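Side-chain contacts in uncharacterized protein lp_2664 (Lactobacillus plantarum WCFS1, PDB 2PJQ), which is of unknown function but belongs to the HD-domain family, and so is probably a metal-dependent phosphohydrolase: residues 180-183 and 184-188; 207-210 and 211-215. All blocks are in the same frame, centred on the assembly; numbering follows the deposited sequence.

Contact 1. Residues 180-183 and 184-188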
ATOM      1  N   TYR B 180     -11.069   5.643   8.657  1.00 17.48           N
ATOM      2  CA  TYR B 180     -11.950   6.332   9.587  1.00 17.89           C
ATOM      3  C   TYR B 180     -12.667   7.482   8.911  1.00 18.13           C
ATOM      4  O   TYR B 180     -13.887   7.602   9.013  1.00 17.83           O
ATOM      5  CB  TYR B 180     -11.156   6.867  10.783  1.00 19.69           C
ATOM      6  CG  TYR B 180     -10.768   5.804  11.787  1.00 20.39           C
ATOM      7  CD1 TYR B 180     -11.743   5.044  12.431  1.00 18.91           C
ATOM      8  CD2 TYR B 180      -9.421   5.526  12.062  1.00 20.60           C
ATOM      9  CE1 TYR B 180     -11.393   4.025  13.316  1.00 20.16           C
ATOM     10  CE2 TYR B 180      -9.061   4.508  12.949  1.00 19.66           C
ATOM     11  CZ  TYR B 180     -10.053   3.760  13.564  1.00 19.57           C
ATOM     12  OH  TYR B 180      -9.714   2.708  14.380  1.00 21.97           O
ATOM     13  N   GLU B 181     -11.898   8.315   8.216  1.00 17.02           N
ATOM     14  CA  GLU B 181     -12.416   9.496   7.524  1.00 18.83           C
ATOM     15  C   GLU B 181     -13.305   9.246   6.310  1.00 19.23           C
ATOM     16  O   GLU B 181     -14.164  10.075   5.984  1.00 18.59           O
ATOM     17  CB  GLU B 181     -11.248  10.382   7.083  1.00 24.58           C
ATOM     18  CG  GLU B 181     -10.495  11.012   8.226  1.00 30.38           C
ATOM     19  CD  GLU B 181      -9.270  11.770   7.776  1.00 33.38           C
ATOM     20  OE1 GLU B 181      -9.324  12.447   6.726  1.00 37.38           O
ATOM     21  OE2 GLU B 181      -8.249  11.704   8.489  1.00 36.27           O
ATOM     22  N   LYS B 182     -13.092   8.117   5.633  1.00 21.88           N
ATOM     23  CA  LYS B 182     -13.848   7.813   4.428  1.00 19.21           C
ATOM     24  C   LYS B 182     -14.291   6.367   4.274  1.00 18.69           C
ATOM     25  O   LYS B 182     -15.423   6.033   4.597  1.00 19.54           O
ATOM     26  CB  LYS B 182     -13.039   8.250   3.196  1.00 14.30           C
ATOM     27  CG  LYS B 182     -13.742   8.002   1.856  1.00 14.62           C
ATOM     28  CD  LYS B 182     -13.239   8.913   0.747  1.00 10.40           C
ATOM     29  CE  LYS B 182     -13.804   8.502  -0.600  1.00 10.43           C
ATOM     30  NZ  LYS B 182     -12.932   7.499  -1.297  1.00 13.46           N
ATOM     31  N   LEU B 183     -13.398   5.519   3.776  1.00 17.65           N
ATOM     32  CA  LEU B 183     -13.677   4.098   3.533  1.00 18.09           C
ATOM     33  C   LEU B 183     -14.635   3.338   4.468  1.00 18.82           C
ATOM     34  O   LEU B 183     -15.384   2.472   4.009  1.00 19.46           O
ATOM     35  CB  LEU B 183     -12.352   3.343   3.452  1.00 13.02           C
ATOM     36  CG  LEU B 183     -11.345   4.057   2.548  1.00 12.29           C
ATOM     37  CD1 LEU B 183     -10.080   3.210   2.388  1.00 10.79           C
ATOM     38  CD2 LEU B 183     -12.004   4.336   1.199  1.00  8.16           C
ATOM     39  N   PHE B 184     -14.608   3.642   5.766  1.00 16.04           N
ATOM     40  CA  PHE B 184     -15.493   2.974   6.725  1.00 13.99           C
ATOM     41  C   PHE B 184     -16.946   3.442   6.623  1.00 13.63           C
ATOM     42  O   PHE B 184     -17.829   2.840   7.230  1.00 13.41           O
ATOM     43  CB  PHE B 184     -15.016   3.196   8.173  1.00 12.56           C
ATOM     44  CG  PHE B 184     -13.903   2.266   8.629  1.00 11.69           C
ATOM     45  CD1 PHE B 184     -13.511   1.162   7.870  1.00 13.01           C
ATOM     46  CD2 PHE B 184     -13.253   2.503   9.840  1.00 11.32           C
ATOM     47  CE1 PHE B 184     -12.479   0.313   8.315  1.00 13.42           C
ATOM     48  CE2 PHE B 184     -12.225   1.670  10.294  1.00 11.20           C
ATOM     49  CZ  PHE B 184     -11.838   0.570   9.534  1.00 11.59           C
ATOM     50  N   LYS B 185     -17.199   4.506   5.862  1.00 17.59           N
ATOM     51  CA  LYS B 185     -18.566   5.038   5.721  1.00 18.79           C
ATOM     52  C   LYS B 185     -19.227   4.703   4.389  1.00 18.63           C
ATOM     53  O   LYS B 185     -20.442   4.806   4.244  1.00 19.80           O
ATOM     54  CB  LYS B 185     -18.582   6.558   5.874  1.00 13.71           C
ATOM     55  CG  LYS B 185     -17.856   7.058   7.083  1.00 17.48           C
ATOM     56  CD  LYS B 185     -17.607   8.547   6.950  1.00 19.67           C
ATOM     57  CE  LYS B 185     -16.675   9.073   8.038  1.00 22.16           C
ATOM     58  NZ  LYS B 185     -16.080  10.406   7.646  1.00 22.28           N
ATOM     59  N   LEU B 186     -18.430   4.292   3.418  1.00 15.77           N
ATOM     60  CA  LEU B 186     -18.964   3.987   2.104  1.00 13.72           C
ATOM     61  C   LEU B 186     -20.148   3.023   2.045  1.00 13.22           C
ATOM     62  O   LEU B 186     -21.141   3.330   1.399  1.00 16.63           O
ATOM     63  CB  LEU B 186     -17.833   3.497   1.192  1.00  6.72           C
ATOM     64  CG  LEU B 186     -16.660   4.473   1.070  1.00  5.44           C
ATOM     65  CD1 LEU B 186     -15.701   4.013  -0.002  1.00  4.57           C
ATOM     66  CD2 LEU B 186     -17.190   5.856   0.741  1.00  5.64           C
ATOM     67  N   ALA B 187     -20.060   1.881   2.718  1.00 11.03           N
ATOM     68  CA  ALA B 187     -21.132   0.869   2.675  1.00 11.61           C
ATOM     69  C   ALA B 187     -22.476   1.307   3.258  1.00 12.07           C
ATOM     70  O   ALA B 187     -23.504   0.639   3.083  1.00 12.85           O
ATOM     71  CB  ALA B 187     -20.664  -0.422   3.371  1.00  9.76           C
ATOM     72  N   ALA B 188     -22.473   2.417   3.976  1.00 11.35           N
ATOM     73  CA  ALA B 188     -23.703   2.902   4.560  1.00  9.56           C
ATOM     74  C   ALA B 188     -24.256   3.884   3.557  1.00  9.20           C
ATOM     75  O   ALA B 188     -25.460   4.125   3.512  1.00  9.23           O
ATOM     76  CB  ALA B 188     -23.416   3.593   5.888  1.00  9.79           C
TER
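Y180 and F184 meet in a T-shaped (edge-to-face) stack in an HD-domain fold, at the place where helix 175-183 gives way through a short turn to helix 186-189. The two side chains lie next to each other and point the same way, yet their ring planes stand at 90°, with centroids 5.5 Å apart. F184 presents its edge to the face of Y180, and Y180 CE1 lies 3.9 Å from F184 CE2, close to the plane of the F184 ring. In both residues CG is set beside the backbone N and anti to the carbonyl carbon (chi1 -76° in Y180, -82° in F184), which sends the rings off along the same flank. H207 stacks on F184, and V210 of helix 204-219 packs against both aromatics, so the pair faces the last helix of the chain.

A second pair of side chains, L183 and L186, also runs alongside in a common direction and touches through methyl groups, L183 CD2 to L186 CD1 at 3.9 Å. L186 reaches on to I133, while L183 packs on M206.

K185 takes a different course, back over the preceding helical turn. Its backbone N bonds to K182 O at 2.7 Å in a nearly straight N-H...O bond, a link that carries the chain round the corner. Beyond CG its side chain is extended and passes over the carbonyl oxygens of Y180 and E181, where its charge would probably offset their partial negative charge. E181 turns its carboxylate to R160 in a salt bridge, and what it offers K185 is its backbone carbonyl: NZ sits 2.6 Å from E181 O, above the carbonyl plane.

Contact 2. Residues 207-210 and 211-215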
ATOM      1  N   HIS B 207     -11.876  -3.398   8.795  1.00 12.94           N
ATOM      2  CA  HIS B 207     -11.840  -3.224  10.252  1.00 13.03           C
ATOM      3  C   HIS B 207     -10.799  -4.105  10.937  1.00 13.68           C
ATOM      4  O   HIS B 207     -10.183  -3.682  11.905  1.00 13.17           O
ATOM      5  CB  HIS B 207     -13.213  -3.461  10.890  1.00  8.23           C
ATOM      6  CG  HIS B 207     -14.060  -2.234  10.954  1.00  5.63           C
ATOM      7  ND1 HIS B 207     -15.004  -1.933   9.996  1.00  7.16           N
ATOM      8  CD2 HIS B 207     -14.042  -1.184  11.806  1.00  5.34           C
ATOM      9  CE1 HIS B 207     -15.526  -0.746  10.252  1.00  5.84           C
ATOM     10  NE2 HIS B 207     -14.959  -0.268  11.344  1.00  3.94           N
ATOM     11  N   GLU B 208     -10.606  -5.327  10.451  1.00 15.13           N
ATOM     12  CA  GLU B 208      -9.588  -6.204  11.023  1.00 19.72           C
ATOM     13  C   GLU B 208      -8.193  -5.630  10.742  1.00 20.19           C
ATOM     14  O   GLU B 208      -7.261  -5.791  11.539  1.00 19.58           O
ATOM     15  CB  GLU B 208      -9.697  -7.615  10.435  1.00 30.23           C
ATOM     16  CG  GLU B 208     -10.643  -8.525  11.226  1.00 38.88           C
ATOM     17  CD  GLU B 208     -11.294  -9.582  10.354  1.00 42.26           C
ATOM     18  OE1 GLU B 208     -10.549 -10.392   9.757  1.00 43.87           O
ATOM     19  OE2 GLU B 208     -12.550  -9.598  10.265  1.00 43.57           O
ATOM     20  N   PHE B 209      -8.068  -4.941   9.611  1.00 21.94           N
ATOM     21  CA  PHE B 209      -6.805  -4.345   9.216  1.00 19.76           C
ATOM     22  C   PHE B 209      -6.448  -3.133  10.071  1.00 19.16           C
ATOM     23  O   PHE B 209      -5.352  -3.080  10.621  1.00 20.20           O
ATOM     24  CB  PHE B 209      -6.835  -3.957   7.733  1.00 17.73           C
ATOM     25  CG  PHE B 209      -5.588  -3.275   7.265  1.00 17.23           C
ATOM     26  CD1 PHE B 209      -4.383  -3.965   7.191  1.00 18.39           C
ATOM     27  CD2 PHE B 209      -5.603  -1.924   6.940  1.00 18.93           C
ATOM     28  CE1 PHE B 209      -3.202  -3.313   6.797  1.00 17.98           C
ATOM     29  CE2 PHE B 209      -4.427  -1.263   6.548  1.00 19.10           C
ATOM     30  CZ  PHE B 209      -3.226  -1.963   6.478  1.00 17.84           C
ATOM     31  N   VAL B 210      -7.354  -2.162  10.181  1.00 16.75           N
ATOM     32  CA  VAL B 210      -7.091  -0.969  10.988  1.00 15.12           C
ATOM     33  C   VAL B 210      -6.911  -1.348  12.468  1.00 17.15           C
ATOM     34  O   VAL B 210      -6.156  -0.709  13.213  1.00 16.97           O
ATOM     35  CB  VAL B 210      -8.242   0.049  10.858  1.00 11.98           C
ATOM     36  CG1 VAL B 210      -7.914   1.343  11.608  1.00  8.39           C
ATOM     37  CG2 VAL B 210      -8.489   0.334   9.400  1.00 13.36           C
ATOM     38  N   ASP B 211      -7.605  -2.395  12.897  1.00 20.35           N
ATOM     39  CA  ASP B 211      -7.495  -2.839  14.274  1.00 21.03           C
ATOM     40  C   ASP B 211      -6.170  -3.564  14.493  1.00 21.83           C
ATOM     41  O   ASP B 211      -5.360  -3.146  15.321  1.00 22.27           O
ATOM     42  CB  ASP B 211      -8.707  -3.705  14.636  1.00 19.48           C
ATOM     43  CG  ASP B 211      -9.979  -2.869  14.805  1.00 20.25           C
ATOM     44  OD1 ASP B 211      -9.897  -1.627  14.641  1.00 20.84           O
ATOM     45  OD2 ASP B 211     -11.052  -3.431  15.102  1.00 19.03           O
ATOM     46  N   GLN B 212      -5.925  -4.630  13.744  1.00 24.15           N
ATOM     47  CA  GLN B 212      -4.660  -5.341  13.884  1.00 24.75           C
ATOM     48  C   GLN B 212      -3.451  -4.424  13.670  1.00 24.85           C
ATOM     49  O   GLN B 212      -2.379  -4.665  14.220  1.00 25.78           O
ATOM     50  CB  GLN B 212      -4.596  -6.507  12.907  1.00 24.83           C
ATOM     51  CG  GLN B 212      -5.105  -7.791  13.506  1.00 26.73           C
ATOM     52  CD  GLN B 212      -4.472  -8.053  14.847  1.00 28.06           C
ATOM     53  OE1 GLN B 212      -5.069  -7.779  15.892  1.00 28.59           O
ATOM     54  NE2 GLN B 212      -3.240  -8.564  14.832  1.00 28.26           N
ATOM     55  N   PHE B 213      -3.621  -3.376  12.872  1.00 23.93           N
ATOM     56  CA  PHE B 213      -2.532  -2.443  12.611  1.00 23.65           C
ATOM     57  C   PHE B 213      -2.200  -1.616  13.859  1.00 24.71           C
ATOM     58  O   PHE B 213      -1.031  -1.349  14.138  1.00 24.64           O
ATOM     59  CB  PHE B 213      -2.892  -1.514  11.436  1.00 17.73           C
ATOM     60  CG  PHE B 213      -1.825  -0.496  11.112  1.00 15.15           C
ATOM     61  CD1 PHE B 213      -1.686   0.658  11.876  1.00 14.70           C
ATOM     62  CD2 PHE B 213      -0.950  -0.701  10.047  1.00 15.33           C
ATOM     63  CE1 PHE B 213      -0.686   1.599  11.589  1.00 13.73           C
ATOM     64  CE2 PHE B 213       0.053   0.227   9.748  1.00 14.84           C
ATOM     65  CZ  PHE B 213       0.183   1.381  10.520  1.00 15.23           C
ATOM     66  N   LYS B 214      -3.221  -1.220  14.614  1.00 27.76           N
ATOM     67  CA  LYS B 214      -3.000  -0.415  15.809  1.00 26.97           C
ATOM     68  C   LYS B 214      -2.666  -1.283  17.003  1.00 26.64           C
ATOM     69  O   LYS B 214      -2.088  -0.811  17.980  1.00 27.72           O
ATOM     70  CB  LYS B 214      -4.222   0.451  16.096  1.00 23.48           C
ATOM     71  CG  LYS B 214      -4.626   1.239  14.876  1.00 24.31           C
ATOM     72  CD  LYS B 214      -4.954   2.674  15.189  1.00 23.24           C
ATOM     73  CE  LYS B 214      -6.338   2.809  15.742  1.00 20.90           C
ATOM     74  NZ  LYS B 214      -6.626   4.253  15.862  1.00 23.53           N
ATOM     75  N   ALA B 215      -3.027  -2.556  16.925  1.00 21.34           N
ATOM     76  CA  ALA B 215      -2.719  -3.480  18.007  1.00 22.60           C
ATOM     77  C   ALA B 215      -1.221  -3.799  17.936  1.00 23.29           C
ATOM     78  O   ALA B 215      -0.528  -3.804  18.953  1.00 23.39           O
ATOM     79  CB  ALA B 215      -3.547  -4.760  17.864  1.00 21.72           C
TER
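Helix 204-219, the last helix of the chain, carries this contact as two successive turns joined by i to i+4 backbone hydrogen bonds. D211 N bonds to H207 O, Q212 N to E208 O and F213 N to F209 O, while the bond from K214 N to V210 O is longer, at 3.3 Å.

Several side chains of the second turn lean on the carbonyls of the first. The carboxylate of D211 folds back beside H207 O, its CG held next to the backbone N by a chi1 of -73°; carboxylate and carbonyl are both acceptors, so this is proximity and not a hydrogen bond, and H207 O is taken by D211 N. K214 lays CG against V210 O, then bends at chi2 and chi3 toward Y180 and Y153.

On the buried flank F209 and F213 project from consecutive turns, and F209 CZ only loosely approaches F213 CD2, at 4.4 Å. F209 rests on I138 and L142 of helix 134-148 and also on I138 of the second subunit; F213 packs on I176 and on A135 of that subunit. V210 is turned to F179 and Y180 of helix 175-183, while Q212 touches V205 of the second subunit. The segment is thus an amphipathic alpha-helix, with one apolar flank shared between its own fold and a dimer interface.

Contact 1 comes first along the chain, at the junction of helices 175-183 and 186-189, and contact 2 follows within helix 204-219, with helix 193-198 between them. Their centres are about 15 Å apart, on the same side of the chain's centre, and their side chains meet directly. F184 CZ lies 3.4 Å from V210 CG2, and Y180 OH packs against both V210 CG1, at 3.6 Å, and K214 CE. The aromatic pair of 180-188 thereby joins the last helix to the helical body. Through this packing the 180-188 turn backs the helix that, by F209, Q212 and F213, meets the second subunit.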